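Bd3459 (Bdellovibrio bacteriovorus, PDB 5CEC) is a predatory endopeptidase of the peptidase S13 family, probably acting on peptidoglycan peptides, captured here in complex with its ankyrin-repeat immunity protein Bd3460. Local coordinates at residues A[59-62]-A[63-66]; A[278-281]-A[282-285]; A[304-307]-A[308-311]; A[406-409]-A[410-414]. The protein carries 1 engineered substitution. One frame throughout, in Å; residues are numbered along the deposited sequence.

Contact 1 (A[59-62]-A[63-66]); sequences DDNK and DDKF
Asn-61 and Asp-64 hold each other twice across a tight turn. The side-chain bond is the shorter: Asn-61 ND2 donates to Asp-64 OD2 at 2.8 Å with an N-H...O angle of 159°, the oxygen lying near the plane of the amide and approached almost along its own C-O bond. Amide and carboxylate planes are inclined by 56°, and both residues carry CG beside their backbone N, which brings the amide and the carboxylate within bonding distance. The second bond belongs to the backbone, Asp-64 N to Asn-61 O at 3.1 Å. A water donates to Asn-61 O and to Asp-64 O, bridging the two carbonyls.

Two type I beta turns, Asp-59 to Lys-62 and Asn-61 to Asp-64, overlap here and lead the chain into strand 65-67. The first opens with an Asx turn, Asp-59 OD1 accepting from Asn-61 N at 2.9 Å, while Asp-59 O receives Lys-62 N and Lys-62 NZ from opposite faces of its plane. Lys-62 NZ gets there because its chain bends at the last torsion (chi4 -68°); Gly-58 O is a further acceptor for it.

Beyond these polar bonds, the ring of Phe-66 presents its edge to the turn: CE2 lies 3.7 Å from Asn-61 O, close to the ring plane, and 4.2 Å from Asn-61 CB.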
ATOM      1  N   ASP A  59     -12.573 -22.325   7.387  1.00 26.18           N
ATOM      2  CA  ASP A  59     -12.740 -22.797   8.757  1.00 25.19           C
ATOM      3  C   ASP A  59     -14.044 -22.341   9.449  1.00 25.56           C
ATOM      4  O   ASP A  59     -14.803 -21.561   8.904  1.00 24.84           O
ATOM      5  CB  ASP A  59     -11.495 -22.428   9.596  1.00 25.66           C
ATOM      6  CG  ASP A  59     -11.221 -20.946   9.614  1.00 23.09           C
ATOM      7  OD1 ASP A  59     -12.132 -20.182  10.041  1.00 25.98           O
ATOM      8  OD2 ASP A  59     -10.085 -20.535   9.214  1.00 23.53           O
ATOM      9  N   ASP A  60     -14.281 -22.838  10.674  1.00 25.26           N
ATOM     10  CA  ASP A  60     -15.507 -22.487  11.435  1.00 25.43           C
ATOM     11  C   ASP A  60     -15.597 -21.063  11.895  1.00 24.20           C
ATOM     12  O   ASP A  60     -16.682 -20.649  12.323  1.00 29.42           O
ATOM     13  CB  ASP A  60     -15.698 -23.374  12.658  1.00 26.76           C
ATOM     14  CG  ASP A  60     -16.096 -24.759  12.313  1.00 31.75           C
ATOM     15  OD1 ASP A  60     -16.395 -25.096  11.136  1.00 32.64           O
ATOM     16  OD2 ASP A  60     -16.116 -25.521  13.281  1.00 34.38           O
ATOM     17  N   ASN A  61     -14.493 -20.301  11.776  1.00 21.90           N
ATOM     18  CA  ASN A  61     -14.539 -18.908  12.133  1.00 22.02           C
ATOM     19  C   ASN A  61     -14.775 -18.029  10.951  1.00 20.16           C
ATOM     20  O   ASN A  61     -14.724 -16.832  11.101  1.00 21.38           O
ATOM     21  CB  ASN A  61     -13.287 -18.538  12.906  1.00 22.95           C
ATOM     22  CG  ASN A  61     -13.172 -19.359  14.143  1.00 28.85           C
ATOM     23  OD1 ASN A  61     -12.478 -20.357  14.146  1.00 34.81           O
ATOM     24  ND2 ASN A  61     -14.019 -19.064  15.125  1.00 29.28           N
ATOM     25  N   LYS A  62     -15.138 -18.611   9.790  1.00 19.87           N
ATOM     26  CA  LYS A  62     -15.320 -17.794   8.571  1.00 20.17           C
ATOM     27  C   LYS A  62     -16.510 -16.826   8.631  1.00 19.95           C
ATOM     28  O   LYS A  62     -16.609 -15.911   7.814  1.00 19.95           O
ATOM     29  CB  LYS A  62     -15.379 -18.670   7.310  1.00 22.26           C
ATOM     30  CG  LYS A  62     -16.587 -19.592   7.192  1.00 25.07           C
ATOM     31  CD  LYS A  62     -16.407 -20.511   5.980  1.00 27.73           C
ATOM     32  CE  LYS A  62     -17.405 -21.637   5.940  1.00 31.21           C
ATOM     33  NZ  LYS A  62     -17.181 -22.609   7.044  1.00 34.90           N
ATOM     34  N   ASP A  63     -17.432 -17.073   9.571  1.00 20.98           N
ATOM     35  CA  ASP A  63     -18.588 -16.196   9.785  0.50 22.15           C
ATOM     36  C   ASP A  63     -18.487 -15.329  11.064  1.00 22.35           C
ATOM     37  O   ASP A  63     -19.506 -14.768  11.537  1.00 25.11           O
ATOM     38  CB  ASP A  63     -19.874 -17.041   9.785  0.50 24.10           C
ATOM     39  CG  ASP A  63     -19.875 -18.114  10.882  0.50 28.49           C
ATOM     40  OD1 ASP A  63     -18.773 -18.570  11.304  0.50 28.96           O
ATOM     41  OD2 ASP A  63     -20.982 -18.518  11.310  0.50 35.40           O
ATOM     42  N   ASP A  64     -17.266 -15.184  11.603  1.00 21.89           N
ATOM     43  CA  ASP A  64     -17.016 -14.335  12.779  1.00 22.38           C
ATOM     44  C   ASP A  64     -16.309 -13.046  12.354  1.00 19.81           C
ATOM     45  O   ASP A  64     -15.427 -13.069  11.462  1.00 19.41           O
ATOM     46  CB  ASP A  64     -16.114 -15.066  13.768  1.00 24.26           C
ATOM     47  CG  ASP A  64     -16.756 -16.299  14.355  1.00 27.70           C
ATOM     48  OD1 ASP A  64     -17.985 -16.381  14.337  1.00 32.84           O
ATOM     49  OD2 ASP A  64     -16.023 -17.167  14.830  1.00 33.93           O
ATOM     50  N   LYS A  65     -16.672 -11.917  12.974  1.00 20.05           N
ATOM     51  CA  LYS A  65     -16.026 -10.642  12.618  1.00 18.47           C
ATOM     52  C   LYS A  65     -14.625 -10.537  13.218  1.00 19.28           C
ATOM     53  O   LYS A  65     -14.437 -10.852  14.395  1.00 19.41           O
ATOM     54  CB  LYS A  65     -16.816  -9.407  13.062  1.00 20.58           C
ATOM     55  CG  LYS A  65     -18.146  -9.225  12.337  1.00 22.89           C
ATOM     56  CD  LYS A  65     -18.731  -7.833  12.612  1.00 24.97           C
ATOM     57  CE  LYS A  65     -19.265  -7.672  14.014  1.00 27.66           C
ATOM     58  NZ  LYS A  65     -19.643  -6.269  14.347  1.00 27.04           N
ATOM     59  N   PHE A  66     -13.664 -10.058  12.410  1.00 17.58           N
ATOM     60  CA  PHE A  66     -12.295  -9.759  12.868  1.00 17.85           C
ATOM     61  C   PHE A  66     -11.839  -8.429  12.290  1.00 17.21           C
ATOM     62  O   PHE A  66     -12.382  -7.978  11.266  1.00 16.83           O
ATOM     63  CB  PHE A  66     -11.313 -10.845  12.449  1.00 17.63           C
ATOM     64  CG  PHE A  66     -11.613 -12.180  13.039  1.00 18.22           C
ATOM     65  CD1 PHE A  66     -11.403 -12.395  14.400  1.00 18.27           C
ATOM     66  CD2 PHE A  66     -12.183 -13.192  12.271  1.00 17.86           C
ATOM     67  CE1 PHE A  66     -11.674 -13.611  14.962  1.00 18.91           C
ATOM     68  CE2 PHE A  66     -12.456 -14.411  12.839  1.00 18.14           C
ATOM     69  CZ  PHE A  66     -12.218 -14.620  14.180  1.00 17.97           C
TER
HETATM   70  O   HOH W   1     -14.014 -14.536   9.703  1.00 17.90           O

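Contact 2 (A[278-281]-A[282-285]); sequences QADT and SDIE
The carboxylates of Asp-280 and Asp-283 lie face to face but offset, their planes 8° apart, with Asp-283 OD2 almost directly over the face of the other group at Asp-280 OD1, 3.4 Å away. Two like charges this close would probably raise the proton affinity of the pair, but each of these two oxygens has a donor. At the edge, Asp-280 OD1 takes the hydroxyl of Ser-282 OG on its syn side at 2.7 Å. Ser-282 N adds a weak bond to Asp-280 OD1 from the other side of the C-O axis. Asp-283 OD2 is met on its anti side by Asp-280 N at 3.0 Å, fairly straight (162°). Asp-283 CG lies opposite its own carbonyl carbon (chi1 -57°), carrying OD2 back over the start of the loop, within 3.3 Å of Ala-279 CA.

Asp-280 O accepts both Asp-283 N, from above the carbonyl plane, and Ile-284 N at 3.1 Å, nearly in line with the C=O bond. With side chain and main chain of Asp-280 both engaged, the loop closes as a compact polar turn. A CA-H...O contact, Thr-281 CA to Ile-284 O, adds to it, and Ala-279 CB touches Ile-284 CG2 at 4.1 Å on the buried side.

The turn joins helix 265-277 to strand 284-285, an outer strand of a three-stranded antiparallel sheet. Ile-284 packs back on Phe-269 and Ile-273 of that helix, Ala-279 and Asp-283 rest on Met-309 of helix 307-322, and Glu-285 forms a salt bridge with Lys-65.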
ATOM      1  N   GLN A 278     -27.330  -8.052   1.722  1.00 26.21           N
ATOM      2  CA  GLN A 278     -28.281  -8.442   2.778  1.00 28.49           C
ATOM      3  C   GLN A 278     -27.469  -8.669   4.060  1.00 29.27           C
ATOM      4  O   GLN A 278     -27.745  -9.575   4.840  1.00 33.09           O
ATOM      5  CB  GLN A 278     -29.129  -9.661   2.370  1.00 32.07           C
ATOM      6  CG  GLN A 278     -30.073  -9.394   1.202  1.00 36.12           C
ATOM      7  CD  GLN A 278     -29.337  -9.110  -0.100  1.00 39.38           C
ATOM      8  OE1 GLN A 278     -28.579  -9.957  -0.589  1.00 43.23           O
ATOM      9  NE2 GLN A 278     -29.532  -7.910  -0.660  1.00 39.28           N
ATOM     10  N   ALA A 279     -26.458  -7.819   4.257  1.00 28.90           N
ATOM     11  CA  ALA A 279     -25.582  -7.878   5.398  1.00 28.56           C
ATOM     12  C   ALA A 279     -26.047  -6.881   6.439  1.00 29.20           C
ATOM     13  O   ALA A 279     -26.753  -5.910   6.139  1.00 34.28           O
ATOM     14  CB  ALA A 279     -24.159  -7.555   4.967  1.00 28.80           C
ATOM     15  N   ASP A 280     -25.686  -7.146   7.682  1.00 25.74           N
ATOM     16  CA  ASP A 280     -25.910  -6.176   8.738  1.00 29.08           C
ATOM     17  C   ASP A 280     -24.649  -6.029   9.596  1.00 30.30           C
ATOM     18  O   ASP A 280     -23.565  -6.496   9.203  1.00 27.43           O
ATOM     19  CB  ASP A 280     -27.168  -6.563   9.517  1.00 32.63           C
ATOM     20  CG  ASP A 280     -27.072  -7.939  10.146  1.00 35.77           C
ATOM     21  OD1 ASP A 280     -25.962  -8.374  10.502  1.00 36.07           O
ATOM     22  OD2 ASP A 280     -28.118  -8.590  10.294  1.00 44.09           O
ATOM     23  N   THR A 281     -24.780  -5.388  10.756  1.00 32.36           N
ATOM     24  CA  THR A 281     -23.647  -5.114  11.667  1.00 35.94           C
ATOM     25  C   THR A 281     -22.896  -6.359  12.117  1.00 31.23           C
ATOM     26  O   THR A 281     -21.696  -6.300  12.370  1.00 32.27           O
ATOM     27  CB  THR A 281     -24.090  -4.437  12.989  1.00 41.79           C
ATOM     28  OG1 THR A 281     -24.723  -5.402  13.845  1.00 49.02           O
ATOM     29  CG2 THR A 281     -24.988  -3.272  12.751  1.00 40.94           C
ATOM     30  N   SER A 282     -23.636  -7.458  12.251  1.00 31.98           N
ATOM     31  CA  SER A 282     -23.063  -8.736  12.645  1.00 31.65           C
ATOM     32  C   SER A 282     -22.126  -9.336  11.568  1.00 28.21           C
ATOM     33  O   SER A 282     -21.279 -10.144  11.893  1.00 30.80           O
ATOM     34  CB  SER A 282     -24.206  -9.702  13.038  1.00 32.85           C
ATOM     35  OG  SER A 282     -24.801 -10.314  11.893  1.00 38.57           O
ATOM     36  N   ASP A 283     -22.300  -8.949  10.305  1.00 25.17           N
ATOM     37  CA  ASP A 283     -21.459  -9.387   9.183  1.00 22.34           C
ATOM     38  C   ASP A 283     -20.296  -8.425   8.910  1.00 21.39           C
ATOM     39  O   ASP A 283     -19.212  -8.856   8.553  1.00 20.75           O
ATOM     40  CB  ASP A 283     -22.282  -9.481   7.905  1.00 23.61           C
ATOM     41  CG  ASP A 283     -23.479 -10.401   8.040  1.00 26.28           C
ATOM     42  OD1 ASP A 283     -23.246 -11.559   8.419  1.00 31.73           O
ATOM     43  OD2 ASP A 283     -24.635  -9.970   7.792  1.00 28.10           O
ATOM     44  N   ILE A 284     -20.563  -7.130   9.043  1.00 20.87           N
ATOM     45  CA  ILE A 284     -19.600  -6.095   8.685  1.00 20.55           C
ATOM     46  C   ILE A 284     -19.930  -4.794   9.396  1.00 22.39           C
ATOM     47  O   ILE A 284     -21.078  -4.379   9.416  1.00 25.80           O
ATOM     48  CB  ILE A 284     -19.565  -5.895   7.140  1.00 21.52           C
ATOM     49  CG1 ILE A 284     -18.516  -4.853   6.731  1.00 22.42           C
ATOM     50  CG2 ILE A 284     -20.938  -5.542   6.566  1.00 23.46           C
ATOM     51  CD1 ILE A 284     -18.124  -4.921   5.266  1.00 23.73           C
ATOM     52  N   GLU A 285     -18.923  -4.167  10.005  1.00 20.23           N
ATOM     53  CA  GLU A 285     -19.135  -2.932  10.730  1.00 22.81           C
ATOM     54  C   GLU A 285     -17.971  -2.022  10.418  1.00 20.95           C
ATOM     55  O   GLU A 285     -16.840  -2.273  10.832  1.00 22.21           O
ATOM     56  CB  GLU A 285     -19.260  -3.190  12.214  1.00 24.56           C
ATOM     57  CG  GLU A 285     -19.549  -1.948  13.021  1.00 28.16           C
ATOM     58  CD  GLU A 285     -19.576  -2.201  14.509  1.00 29.25           C
ATOM     59  OE1 GLU A 285     -20.024  -3.288  14.945  1.00 32.06           O
ATOM     60  OE2 GLU A 285     -19.168  -1.291  15.251  1.00 34.83           O
TER

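Contact 3 (A[304-307]-A[308-311]); sequences EATC and EMMI
Thr-306 and Met-309 cross obliquely at the start of helix 307-322, with Met-309 CB and CG beside the threonine hydroxyl. Thr-306 OG1 stands between its own backbone N and carbonyl carbon (chi1 71°), where it accepts from Met-309 N at 3.0 Å with an N-H...O angle of 153°. This is an N-cap bond. The aliphatic part of Met-309 runs beside the same oxygen, its CG 3.3 Å from Thr-306 OG1.

Met-310 takes a different course. Its CG passes 3.6 Å from Thr-306 O, and bends at chi2 and chi3 bring Met-310 CE against Ala-305 CB at 3.7 Å. Ala-305 CB, which faces the helix, also lies 4.3 Å from Met-309 CB, so the two methionines meet one small side chain by different atoms, a terminal methyl and a CB. On the neighbouring residue, Cys-307 SG forms the disulfide with Cys-45 of strand 40-48.

Regular helical bonding begins at once: Met-310 N reaches Thr-306 O at 3.2 Å, and Ile-311 N reaches Cys-307 O in the carbonyl plane. Glu-308 N, in the first turn, is bonded instead by the carbonyl of Lys-62.

Chemically, the hydroxyl supplies an acceptor for a first-turn N-H, as an N-cap does, and the disulfide adds a covalent tie between the beginning of the helix and the large antiparallel sheet.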
ATOM      1  N   GLU A 304     -14.418  -4.070  11.049  1.00 18.22           N
ATOM      2  CA  GLU A 304     -14.405  -5.521  11.173  1.00 17.64           C
ATOM      3  C   GLU A 304     -15.386  -6.133  10.210  1.00 17.98           C
ATOM      4  O   GLU A 304     -16.415  -5.535   9.897  1.00 18.94           O
ATOM      5  CB  GLU A 304     -14.744  -5.976  12.596  1.00 19.69           C
ATOM      6  CG  GLU A 304     -13.798  -5.450  13.669  1.00 21.05           C
ATOM      7  CD  GLU A 304     -13.909  -6.211  14.968  1.00 27.64           C
ATOM      8  OE1 GLU A 304     -14.864  -6.967  15.121  1.00 33.83           O
ATOM      9  OE2 GLU A 304     -13.094  -5.993  15.871  1.00 34.78           O
ATOM     10  N   ALA A 305     -15.061  -7.336   9.758  1.00 16.02           N
ATOM     11  CA  ALA A 305     -16.012  -8.120   8.964  1.00 16.62           C
ATOM     12  C   ALA A 305     -15.627  -9.573   9.008  1.00 16.97           C
ATOM     13  O   ALA A 305     -14.542  -9.945   9.499  1.00 17.25           O
ATOM     14  CB  ALA A 305     -16.040  -7.658   7.508  1.00 17.89           C
ATOM     15  N   THR A 306     -16.515 -10.412   8.489  1.00 17.22           N
ATOM     16  CA  THR A 306     -16.232 -11.830   8.398  1.00 16.85           C
ATOM     17  C   THR A 306     -15.369 -12.137   7.177  1.00 16.93           C
ATOM     18  O   THR A 306     -15.395 -11.430   6.176  1.00 16.87           O
ATOM     19  CB  THR A 306     -17.523 -12.662   8.355  1.00 18.39           C
ATOM     20  OG1 THR A 306     -18.169 -12.459   7.099  1.00 19.58           O
ATOM     21  CG2 THR A 306     -18.489 -12.312   9.512  1.00 19.37           C
ATOM     22  N   CYS A 307     -14.680 -13.265   7.247  1.00 17.40           N
ATOM     23  CA  CYS A 307     -13.885 -13.760   6.131  1.00 18.06           C
ATOM     24  C   CYS A 307     -14.837 -14.046   4.939  1.00 17.30           C
ATOM     25  O   CYS A 307     -14.523 -13.704   3.799  1.00 17.83           O
ATOM     26  CB  CYS A 307     -13.113 -14.992   6.561  1.00 20.01           C
ATOM     27  SG  CYS A 307     -11.801 -15.478   5.441  1.00 24.95           S
ATOM     28  N   GLU A 308     -16.011 -14.647   5.205  1.00 17.64           N
ATOM     29  CA  GLU A 308     -17.013 -14.866   4.154  1.00 18.97           C
ATOM     30  C   GLU A 308     -17.395 -13.576   3.437  1.00 17.25           C
ATOM     31  O   GLU A 308     -17.491 -13.537   2.203  1.00 18.77           O
ATOM     32  CB  GLU A 308     -18.290 -15.536   4.692  1.00 21.87           C
ATOM     33  CG  GLU A 308     -18.131 -17.006   4.987  1.00 26.73           C
ATOM     34  CD  GLU A 308     -19.441 -17.714   5.281  1.00 33.82           C
ATOM     35  OE1 GLU A 308     -20.513 -17.069   5.309  1.00 41.99           O
ATOM     36  OE2 GLU A 308     -19.403 -18.944   5.472  1.00 41.30           O
ATOM     37  N   MET A 309     -17.570 -12.498   4.207  1.00 17.09           N
ATOM     38  CA  MET A 309     -17.908 -11.210   3.613  1.00 17.00           C
ATOM     39  C   MET A 309     -16.804 -10.738   2.652  1.00 16.15           C
ATOM     40  O   MET A 309     -17.084 -10.122   1.612  1.00 17.12           O
ATOM     41  CB  MET A 309     -18.173 -10.149   4.677  1.00 18.89           C
ATOM     42  CG  MET A 309     -19.575 -10.176   5.247  1.00 23.59           C
ATOM     43  SD  MET A 309     -20.882  -9.828   4.048  1.00 28.82           S
ATOM     44  CE  MET A 309     -20.145  -8.567   3.053  1.00 21.63           C
ATOM     45  N   MET A 310     -15.539 -10.981   3.006  1.00 16.83           N
ATOM     46  CA  MET A 310     -14.453 -10.620   2.107  1.00 16.15           C
ATOM     47  C   MET A 310     -14.510 -11.365   0.765  1.00 15.26           C
ATOM     48  O   MET A 310     -14.272 -10.790  -0.298  1.00 15.91           O
ATOM     49  CB  MET A 310     -13.111 -10.794   2.818  1.00 16.08           C
ATOM     50  CG  MET A 310     -12.906  -9.878   4.012  1.00 16.71           C
ATOM     51  SD  MET A 310     -13.109  -8.102   3.656  1.00 17.44           S
ATOM     52  CE  MET A 310     -14.827  -7.812   4.048  1.00 18.56           C
ATOM     53  N   ILE A 311     -14.851 -12.647   0.803  1.00 15.79           N
ATOM     54  CA  ILE A 311     -15.034 -13.413  -0.430  1.00 16.63           C
ATOM     55  C   ILE A 311     -16.191 -12.835  -1.249  1.00 16.07           C
ATOM     56  O   ILE A 311     -16.063 -12.665  -2.449  1.00 17.33           O
ATOM     57  CB  ILE A 311     -15.274 -14.886  -0.136  1.00 18.01           C
ATOM     58  CG1 ILE A 311     -14.089 -15.473   0.658  1.00 18.35           C
ATOM     59  CG2 ILE A 311     -15.522 -15.638  -1.435  1.00 18.16           C
ATOM     60  CD1 ILE A 311     -12.747 -15.398  -0.064  1.00 17.74           C
TER

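Contact 4 (A[406-409]-A[410-414]); sequences VSQL and INQNG
Asn-413 uses its side chain to extend the helix bonding pattern: ND2 donates to Leu-409 O at 2.9 Å, almost straight (170°), with the acceptor near the amide plane of Asn-413. With Asn-413 CG beside the backbone N (chi1 -77°), the amide folds back over the last turn, and ND2 also lies 3.7 Å from Leu-409 CD1.

The chain leaves the helix through a Schellman motif, in which Gly-414, with positive phi, is the C-prime residue; Gly-415 N pairs with Ile-410 O, and Gly-414 N bonds weakly to Asn-411 O. Upstream, the regular bonds persist, such as Asn-411 N to Ser-407 O at 2.9 Å and Gln-412 N to Gln-408 O at 3.0 Å.

Gln-408 and Asn-411 set their amide planes 87° apart, OE1 and ND2 3.7 Å from each other. Both are engaged by the Bd3460 chain: Gln-408 NE2 by Ala-207 O and Asn-411 ND2 by Arg-173 O of that protein.

On the inner face, Val-406 and Ile-410 lean on Val-371 of strand 364-373, while Val-406 and Leu-409 meet Phe-380 of strand 376-385, laying the end of helix 394-411 against the sheet.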
ATOM      1  N   VAL A 406      -1.283 -18.844   1.461  1.00 16.53           N
ATOM      2  CA  VAL A 406      -1.742 -18.583   0.093  1.00 16.73           C
ATOM      3  C   VAL A 406      -0.966 -19.458  -0.899  1.00 16.51           C
ATOM      4  O   VAL A 406      -1.549 -20.000  -1.850  1.00 17.44           O
ATOM      5  CB  VAL A 406      -1.647 -17.086  -0.254  1.00 16.49           C
ATOM      6  CG1 VAL A 406      -2.053 -16.836  -1.706  1.00 18.23           C
ATOM      7  CG2 VAL A 406      -2.519 -16.310   0.717  1.00 17.64           C
ATOM      8  N   SER A 407       0.328 -19.649  -0.659  1.00 16.91           N
ATOM      9  CA  SER A 407       1.135 -20.494  -1.540  1.00 18.00           C
ATOM     10  C   SER A 407       0.620 -21.935  -1.512  1.00 19.21           C
ATOM     11  O   SER A 407       0.541 -22.611  -2.550  1.00 20.83           O
ATOM     12  CB  SER A 407       2.599 -20.437  -1.135  1.00 17.61           C
ATOM     13  OG  SER A 407       3.089 -19.130  -1.268  1.00 17.51           O
ATOM     14  N   GLN A 408       0.240 -22.407  -0.327  1.00 19.30           N
ATOM     15  CA  GLN A 408      -0.317 -23.762  -0.174  1.00 23.02           C
ATOM     16  C   GLN A 408      -1.600 -23.886  -0.989  1.00 20.92           C
ATOM     17  O   GLN A 408      -1.807 -24.910  -1.667  1.00 23.87           O
ATOM     18  CB  GLN A 408      -0.576 -24.071   1.306  1.00 24.63           C
ATOM     19  CG  GLN A 408      -1.025 -25.498   1.600  1.00 26.30           C
ATOM     20  CD  GLN A 408       0.009 -26.542   1.183  1.00 32.11           C
ATOM     21  OE1 GLN A 408       1.209 -26.376   1.376  1.00 38.26           O
ATOM     22  NE2 GLN A 408      -0.461 -27.619   0.599  1.00 36.52           N
ATOM     23  N   LEU A 409      -2.463 -22.866  -0.911  1.00 20.12           N
ATOM     24  CA  LEU A 409      -3.692 -22.862  -1.702  1.00 20.46           C
ATOM     25  C   LEU A 409      -3.419 -22.981  -3.204  1.00 20.20           C
ATOM     26  O   LEU A 409      -4.088 -23.738  -3.935  1.00 21.43           O
ATOM     27  CB  LEU A 409      -4.541 -21.616  -1.375  1.00 20.58           C
ATOM     28  CG  LEU A 409      -5.826 -21.433  -2.182  1.00 21.12           C
ATOM     29  CD1 LEU A 409      -6.824 -22.561  -1.917  1.00 23.83           C
ATOM     30  CD2 LEU A 409      -6.456 -20.093  -1.852  1.00 20.68           C
ATOM     31  N   ILE A 410      -2.411 -22.260  -3.662  1.00 19.41           N
ATOM     32  CA  ILE A 410      -2.001 -22.353  -5.061  1.00 20.35           C
ATOM     33  C   ILE A 410      -1.474 -23.762  -5.412  1.00 21.20           C
ATOM     34  O   ILE A 410      -1.860 -24.320  -6.449  1.00 23.17           O
ATOM     35  CB  ILE A 410      -0.936 -21.255  -5.386  1.00 19.57           C
ATOM     36  CG1 ILE A 410      -1.590 -19.878  -5.379  1.00 19.75           C
ATOM     37  CG2 ILE A 410      -0.306 -21.520  -6.755  1.00 20.06           C
ATOM     38  CD1 ILE A 410      -0.598 -18.743  -5.352  1.00 19.75           C
ATOM     39  N   ASN A 411      -0.631 -24.323  -4.541  1.00 23.00           N
ATOM     40  CA  ASN A 411      -0.064 -25.669  -4.704  1.00 23.81           C
ATOM     41  C   ASN A 411      -1.176 -26.682  -4.915  1.00 24.34           C
ATOM     42  O   ASN A 411      -1.082 -27.571  -5.778  1.00 24.63           O
ATOM     43  CB  ASN A 411       0.714 -26.152  -3.432  1.00 26.74           C
ATOM     44  CG  ASN A 411       2.060 -25.480  -3.217  1.00 28.67           C
ATOM     45  OD1 ASN A 411       2.627 -24.833  -4.108  1.00 27.52           O
ATOM     46  ND2 ASN A 411       2.602 -25.650  -1.972  1.00 26.03           N
ATOM     47  N   GLN A 412      -2.234 -26.552  -4.111  1.00 23.63           N
ATOM     48  CA  GLN A 412      -3.347 -27.498  -4.118  1.00 24.37           C
ATOM     49  C   GLN A 412      -4.296 -27.326  -5.289  1.00 24.99           C
ATOM     50  O   GLN A 412      -5.188 -28.162  -5.494  1.00 29.27           O
ATOM     51  CB  GLN A 412      -4.103 -27.416  -2.801  1.00 26.45           C
ATOM     52  CG  GLN A 412      -3.253 -27.945  -1.672  1.00 31.69           C
ATOM     53  CD  GLN A 412      -3.864 -27.727  -0.312  1.00 37.05           C
ATOM     54  OE1 GLN A 412      -4.727 -26.871  -0.132  1.00 48.07           O
ATOM     55  NE2 GLN A 412      -3.420 -28.500   0.653  1.00 44.99           N
ATOM     56  N   ASN A 413      -4.054 -26.299  -6.106  1.00 24.20           N
ATOM     57  CA  ASN A 413      -4.827 -26.083  -7.342  1.00 24.42           C
ATOM     58  C   ASN A 413      -3.932 -26.117  -8.595  1.00 25.89           C
ATOM     59  O   ASN A 413      -4.190 -25.401  -9.583  1.00 26.35           O
ATOM     60  CB  ASN A 413      -5.568 -24.749  -7.187  1.00 24.74           C
ATOM     61  CG  ASN A 413      -6.768 -24.894  -6.296  1.00 25.57           C
ATOM     62  OD1 ASN A 413      -7.799 -25.360  -6.749  1.00 28.99           O
ATOM     63  ND2 ASN A 413      -6.630 -24.559  -5.024  1.00 26.74           N
ATOM     64  N   GLY A 414      -2.883 -26.958  -8.531  1.00 27.18           N
ATOM     65  CA  GLY A 414      -1.971 -27.210  -9.656  1.00 24.52           C
ATOM     66  C   GLY A 414      -0.881 -26.230  -9.954  1.00 26.78           C
ATOM     67  O   GLY A 414      -0.234 -26.330 -11.012  1.00 27.99           O
TER

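In the fold
From the N terminus, contact 1 closes the turn between strands 57-58 and 65-67, contact 2 the loop from helix 265-277 into strand 284-285, contact 3 the step from strand 304-306 into helix 307-322, and contact 4 the end of helix 394-411. They follow in series, without nesting or crossing. Contacts 1, 2 and 3 nevertheless converge on one three-stranded antiparallel sheet, in which strand 304-306 lies between 65-67 and 284-285; Lys-65 also reaches across to the 278-285 loop. Contact 4 stands apart, its centre about 21 Å from that of contact 3, on the helix that packs against the larger antiparallel sheet and meets Bd3460.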